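Local coordinates for tail protein, 43 kDa (Neisseria meningitidis MC58, PDB 3D37), which is of unknown function but is probably a phage tail protein that forms part of a Mu-like baseplate hub, at residues V12-K17 / P52-E57; D36-V41 / G71-Q76. One frame throughout, in Å; residues are numbered along the deposited sequence.

Contact 1: residues V12-K17 / P52-E57; sequences VRVGGK and PDLSGE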
loop_
_atom_site.group_PDB
_atom_site.type_symbol
_atom_site.label_atom_id
_atom_site.label_comp_id
_atom_site.label_asym_id
_atom_site.label_seq_id
_atom_site.Cartn_x
_atom_site.Cartn_y
_atom_site.Cartn_z
ATOM N N VAL A 12 -14.247 27.653 9.223
ATOM C CA VAL A 12 -15.496 27.323 9.878
ATOM C C VAL A 12 -15.625 28.407 10.906
ATOM O O VAL A 12 -14.840 28.454 11.835
ATOM C CB VAL A 12 -15.450 25.913 10.510
ATOM C CG1 VAL A 12 -16.739 25.596 11.305
ATOM C CG2 VAL A 12 -15.208 24.882 9.439
ATOM N N ARG A 13 -16.568 29.322 10.692
ATOM C CA ARG A 13 -16.783 30.424 11.590
ATOM C C ARG A 13 -17.800 30.011 12.656
ATOM O O ARG A 13 -18.915 29.634 12.324
ATOM C CB ARG A 13 -17.328 31.615 10.791
ATOM C CG ARG A 13 -17.147 32.915 11.449
ATOM C CD ARG A 13 -17.776 34.024 10.603
ATOM N NE ARG A 13 -16.876 34.417 9.515
ATOM C CZ ARG A 13 -17.254 35.097 8.434
ATOM N NH1 ARG A 13 -18.505 35.366 8.211
ATOM N NH2 ARG A 13 -16.360 35.484 7.544
ATOM N N VAL A 14 -17.394 30.031 13.925
ATOM C CA VAL A 14 -18.274 29.701 15.041
ATOM C C VAL A 14 -18.059 30.746 16.135
ATOM O O VAL A 14 -16.904 30.910 16.621
ATOM C CB VAL A 14 -17.911 28.335 15.696
ATOM C CG1 VAL A 14 -18.761 28.137 16.967
ATOM C CG2 VAL A 14 -18.040 27.178 14.738
ATOM N N GLY A 15 -19.129 31.426 16.543
ATOM C CA GLY A 15 -19.024 32.448 17.586
ATOM C C GLY A 15 -17.955 33.458 17.204
ATOM O O GLY A 15 -16.940 33.609 17.902
ATOM N N GLY A 16 -18.171 34.084 16.035
ATOM C CA GLY A 16 -17.303 35.140 15.494
ATOM C C GLY A 16 -15.884 34.699 15.219
ATOM O O GLY A 16 -15.104 35.432 14.602
ATOM N N LYS A 17 -15.554 33.494 15.653
ATOM C CA LYS A 17 -14.211 32.998 15.669
ATOM C C LYS A 17 -14.000 32.151 14.420
ATOM O O LYS A 17 -14.842 31.334 14.081
ATOM C CB LYS A 17 -14.034 32.160 16.945
ATOM C CG LYS A 17 -12.623 31.727 17.281
ATOM C CD LYS A 17 -12.579 31.168 18.704
ATOM C CE LYS A 17 -12.684 32.276 19.807
ATOM N NZ LYS A 17 -11.379 32.546 20.533
ATOM N N PRO A 52 -11.550 22.708 22.175
ATOM C CA PRO A 52 -12.873 23.233 22.507
ATOM C C PRO A 52 -14.016 22.395 21.867
ATOM O O PRO A 52 -13.939 22.066 20.692
ATOM C CB PRO A 52 -12.818 24.649 21.916
ATOM C CG PRO A 52 -11.855 24.528 20.719
ATOM C CD PRO A 52 -11.046 23.250 20.890
ATOM N N ASP A 53 -15.047 22.039 22.623
ATOM C CA ASP A 53 -16.197 21.329 22.020
ATOM C C ASP A 53 -17.154 22.277 21.247
ATOM O O ASP A 53 -17.912 23.053 21.846
ATOM C CB ASP A 53 -16.977 20.497 23.048
ATOM C CG ASP A 53 -18.149 19.692 22.408
ATOM O OD1 ASP A 53 -18.078 19.303 21.229
ATOM O OD2 ASP A 53 -19.156 19.438 23.096
ATOM N N LEU A 54 -17.120 22.170 19.918
ATOM C CA LEU A 54 -17.960 22.972 19.034
ATOM C C LEU A 54 -19.187 22.190 18.556
ATOM O O LEU A 54 -19.962 22.714 17.801
ATOM C CB LEU A 54 -17.169 23.463 17.802
ATOM C CG LEU A 54 -15.825 24.161 18.002
ATOM C CD1 LEU A 54 -15.127 24.351 16.681
ATOM C CD2 LEU A 54 -15.995 25.485 18.713
ATOM N N SER A 55 -19.361 20.944 18.999
ATOM C CA SER A 55 -20.497 20.147 18.558
ATOM C C SER A 55 -21.772 20.808 19.019
ATOM O O SER A 55 -21.876 21.301 20.159
ATOM C CB SER A 55 -20.426 18.684 19.053
ATOM O OG SER A 55 -20.423 18.620 20.491
ATOM N N GLY A 56 -22.738 20.850 18.104
ATOM C CA GLY A 56 -23.992 21.477 18.349
ATOM C C GLY A 56 -23.998 22.971 18.154
ATOM O O GLY A 56 -25.042 23.571 18.312
ATOM N N GLU A 57 -22.857 23.571 17.824
ATOM C CA GLU A 57 -22.756 25.029 17.580
ATOM C C GLU A 57 -23.170 25.386 16.146
ATOM O O GLU A 57 -22.959 24.618 15.225
ATOM C CB GLU A 57 -21.308 25.508 17.757
ATOM C CG GLU A 57 -20.767 25.472 19.167
ATOM C CD GLU A 57 -21.543 26.348 20.063
ATOM O OE1 GLU A 57 -21.923 27.442 19.608
ATOM O OE2 GLU A 57 -21.835 25.934 21.210
#
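Val-14 meets the 52-57 loop mainly through one methyl. Its CG1 lies 3.7 Å from Glu-57 CB and 4.2 Å from Leu-54 CD2, so a single branch touches both side chains. The backbone already directs this side chain to the loop, and chi1 of 173° sets CG1 anti to the backbone N. The Glu-57 chain crosses the valine at about a right angle and bends at chi2 (-61°); the bend folds the carboxylate back beside the same methyl, with Glu-57 OE1 4.2 Å from Val-14 CG1. Leu-54 contributes chiefly its CD2 branch.

Both backbones turn at this point. A type I' turn from Val-14 to Lys-17, with Gly-15 and Gly-16 at positive phi, joins strands 10-14 and 17-19 in a beta hairpin, while a type II turn from Leu-54 to Glu-57 leads into strand 58-63. Overlapping its start, Asp-53 OD1 takes Ser-55 OG on its syn lone pair at 2.6 Å and Ser-55 N from 59° above the carboxylate plane, the latter forming an Asx turn. Beyond the pair, Val-14 also packs on Cys-59 and Ile-73.

With apolar carbon meeting carbon and the carboxylate of the partly exposed Glu-57 beside the methyl, the contact depends on shape and burial of hydrocarbon rather than on polar bonds.

Contact 2: residues D36-V41 / G71-Q76; sequences DSFDFV and GIIGSQ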
loop_
_atom_site.group_PDB
_atom_site.type_symbol
_atom_site.label_atom_id
_atom_site.label_comp_id
_atom_site.label_asym_id
_atom_site.label_seq_id
_atom_site.Cartn_x
_atom_site.Cartn_y
_atom_site.Cartn_z
ATOM N N ASP A 36 -27.163 19.570 2.615
ATOM C CA ASP A 36 -25.763 19.736 2.229
ATOM C C ASP A 36 -24.904 19.501 3.486
ATOM O O ASP A 36 -25.379 19.634 4.603
ATOM C CB ASP A 36 -25.504 21.128 1.639
ATOM C CG ASP A 36 -26.288 21.410 0.347
ATOM O OD1 ASP A 36 -26.846 20.473 -0.304
ATOM O OD2 ASP A 36 -26.272 22.589 -0.063
ATOM N N SER A 37 -23.662 19.071 3.293
ATOM C CA SER A 37 -22.821 18.692 4.384
ATOM C C SER A 37 -21.369 19.150 4.228
ATOM O O SER A 37 -20.873 19.554 3.167
ATOM C CB SER A 37 -22.822 17.160 4.526
ATOM O OG SER A 37 -22.363 16.584 3.358
ATOM N N PHE A 38 -20.708 19.114 5.352
ATOM C CA PHE A 38 -19.336 19.497 5.437
ATOM C C PHE A 38 -18.605 18.591 6.408
ATOM O O PHE A 38 -19.188 18.040 7.357
ATOM C CB PHE A 38 -19.181 20.967 5.841
ATOM C CG PHE A 38 -19.719 21.299 7.206
ATOM C CD1 PHE A 38 -18.903 21.208 8.337
ATOM C CD2 PHE A 38 -21.025 21.763 7.353
ATOM C CE1 PHE A 38 -19.394 21.528 9.624
ATOM C CE2 PHE A 38 -21.529 22.088 8.660
ATOM C CZ PHE A 38 -20.703 21.962 9.779
ATOM N N ASP A 39 -17.311 18.492 6.130
ATOM C CA ASP A 39 -16.365 17.702 6.867
ATOM C C ASP A 39 -14.951 18.310 6.821
ATOM O O ASP A 39 -14.445 18.546 5.741
ATOM C CB ASP A 39 -16.392 16.338 6.233
ATOM C CG ASP A 39 -16.408 15.304 7.228
ATOM O OD1 ASP A 39 -15.273 14.984 7.660
ATOM O OD2 ASP A 39 -17.557 14.892 7.619
ATOM N N PHE A 40 -14.376 18.607 7.983
ATOM C CA PHE A 40 -13.056 19.240 8.122
ATOM C C PHE A 40 -12.128 18.474 9.080
ATOM O O PHE A 40 -12.572 18.011 10.124
ATOM C CB PHE A 40 -13.198 20.698 8.662
ATOM C CG PHE A 40 -13.810 21.666 7.669
ATOM C CD1 PHE A 40 -13.009 22.468 6.849
ATOM C CD2 PHE A 40 -15.213 21.822 7.598
ATOM C CE1 PHE A 40 -13.595 23.359 5.942
ATOM C CE2 PHE A 40 -15.790 22.723 6.711
ATOM C CZ PHE A 40 -14.978 23.469 5.872
ATOM N N VAL A 41 -10.851 18.371 8.725
ATOM C CA VAL A 41 -9.843 17.743 9.556
ATOM C C VAL A 41 -8.585 18.623 9.570
ATOM O O VAL A 41 -8.172 19.133 8.530
ATOM C CB VAL A 41 -9.408 16.355 9.020
ATOM C CG1 VAL A 41 -8.341 15.785 9.902
ATOM C CG2 VAL A 41 -10.607 15.409 8.850
ATOM N N GLY A 71 -24.903 26.286 8.718
ATOM C CA GLY A 71 -25.360 25.047 9.335
ATOM C C GLY A 71 -24.992 24.866 10.789
ATOM O O GLY A 71 -24.781 25.815 11.503
ATOM N N ILE A 72 -24.878 23.609 11.192
ATOM C CA ILE A 72 -24.718 23.231 12.581
ATOM C C ILE A 72 -23.682 22.122 12.585
ATOM O O ILE A 72 -23.769 21.177 11.800
ATOM C CB ILE A 72 -26.077 22.712 13.254
ATOM C CG1 ILE A 72 -27.154 23.786 13.214
ATOM C CG2 ILE A 72 -25.895 22.327 14.755
ATOM C CD1 ILE A 72 -27.843 23.861 11.897
ATOM N N ILE A 73 -22.712 22.247 13.482
ATOM C CA ILE A 73 -21.727 21.177 13.729
ATOM C C ILE A 73 -22.483 20.043 14.445
ATOM O O ILE A 73 -23.061 20.224 15.543
ATOM C CB ILE A 73 -20.543 21.694 14.522
ATOM C CG1 ILE A 73 -19.865 22.815 13.703
ATOM C CG2 ILE A 73 -19.442 20.561 14.837
ATOM C CD1 ILE A 73 -18.773 23.471 14.417
ATOM N N GLY A 74 -22.554 18.899 13.776
ATOM C CA GLY A 74 -23.231 17.756 14.322
ATOM C C GLY A 74 -22.315 16.899 15.146
ATOM O O GLY A 74 -22.748 16.225 16.053
ATOM N N SER A 75 -21.043 16.866 14.811
ATOM C CA SER A 75 -20.150 15.984 15.498
ATOM C C SER A 75 -18.708 16.434 15.432
ATOM O O SER A 75 -18.287 17.170 14.539
ATOM C CB SER A 75 -20.300 14.538 15.009
ATOM O OG SER A 75 -19.671 14.287 13.801
ATOM N N GLN A 76 -17.969 16.001 16.436
ATOM C CA GLN A 76 -16.565 16.358 16.583
ATOM C C GLN A 76 -15.780 15.177 17.088
ATOM O O GLN A 76 -16.209 14.474 17.989
ATOM C CB GLN A 76 -16.446 17.576 17.538
ATOM C CG GLN A 76 -14.985 18.047 17.762
ATOM C CD GLN A 76 -14.896 19.352 18.590
ATOM O OE1 GLN A 76 -15.703 20.261 18.450
ATOM N NE2 GLN A 76 -13.915 19.413 19.467
#
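The Phe-38 ring reaches the 71-76 strand with its far end. Ile-73 CG1 stands at the ring edge, near its plane, 4.1 Å from Phe-38 CZ, and Ile-72 O approaches the same carbon obliquely at 3.8 Å. Within its own strand Phe-38 is the neighbour of a second ring: its CD1 comes in the plane of Phe-40, at the edge, 3.8 Å from Phe-40 CD2, and the two ring planes are inclined by about 56°. Phe-40 also meets the rings of Trp-22 and Tyr-25.

A chi1 of 63° places Phe-38 CG between the backbone N and the carbonyl carbon, and from there the ring extends across to the other strand. In Ile-73, chi1 of -61° puts CG1 anti to the carbonyl carbon, and this branch meets the ring edge.

The strands are not hydrogen-bonded partners: the nearest CA atoms, of Phe-38 and Ile-73, are 8.8 Å apart, and both strands instead pair antiparallel with strand 84-93. At Ser-90 a classic beta bulge of Gly-74 and Ser-75 interrupts the regular pairing of the 66-81 strand. Ser-75 and Gln-76 also join an antiparallel ladder with a strand of the second subunit.

Ring and aliphatic side chain thus meet in the curled interior of what is probably the N-terminal phage-barrel domain, and the chemistry implies mainly hydrophobic burial, with one peptide oxygen beside the ring.

Contacts 1 and 2 have centres 10 Å apart and belong to the same N-terminal domain, their segments alternating along the chain. They touch directly: Gly-56 N reaches Ile-73 O at 2.7 Å, and Leu-54 N reaches Gln-76 OE1 at 2.8 Å, both probable hydrogen bonds that tie the 52-57 loop to strand 66-81. Between the first segments the link is packing, Val-12 CG2 lying 3.5 Å from Phe-40 CE2. Ile-73, of contact 2, also packs against Leu-54 of contact 1. Both contacts approach the second subunit, whose Trp-207 packs on Asp-53 and on Gln-76.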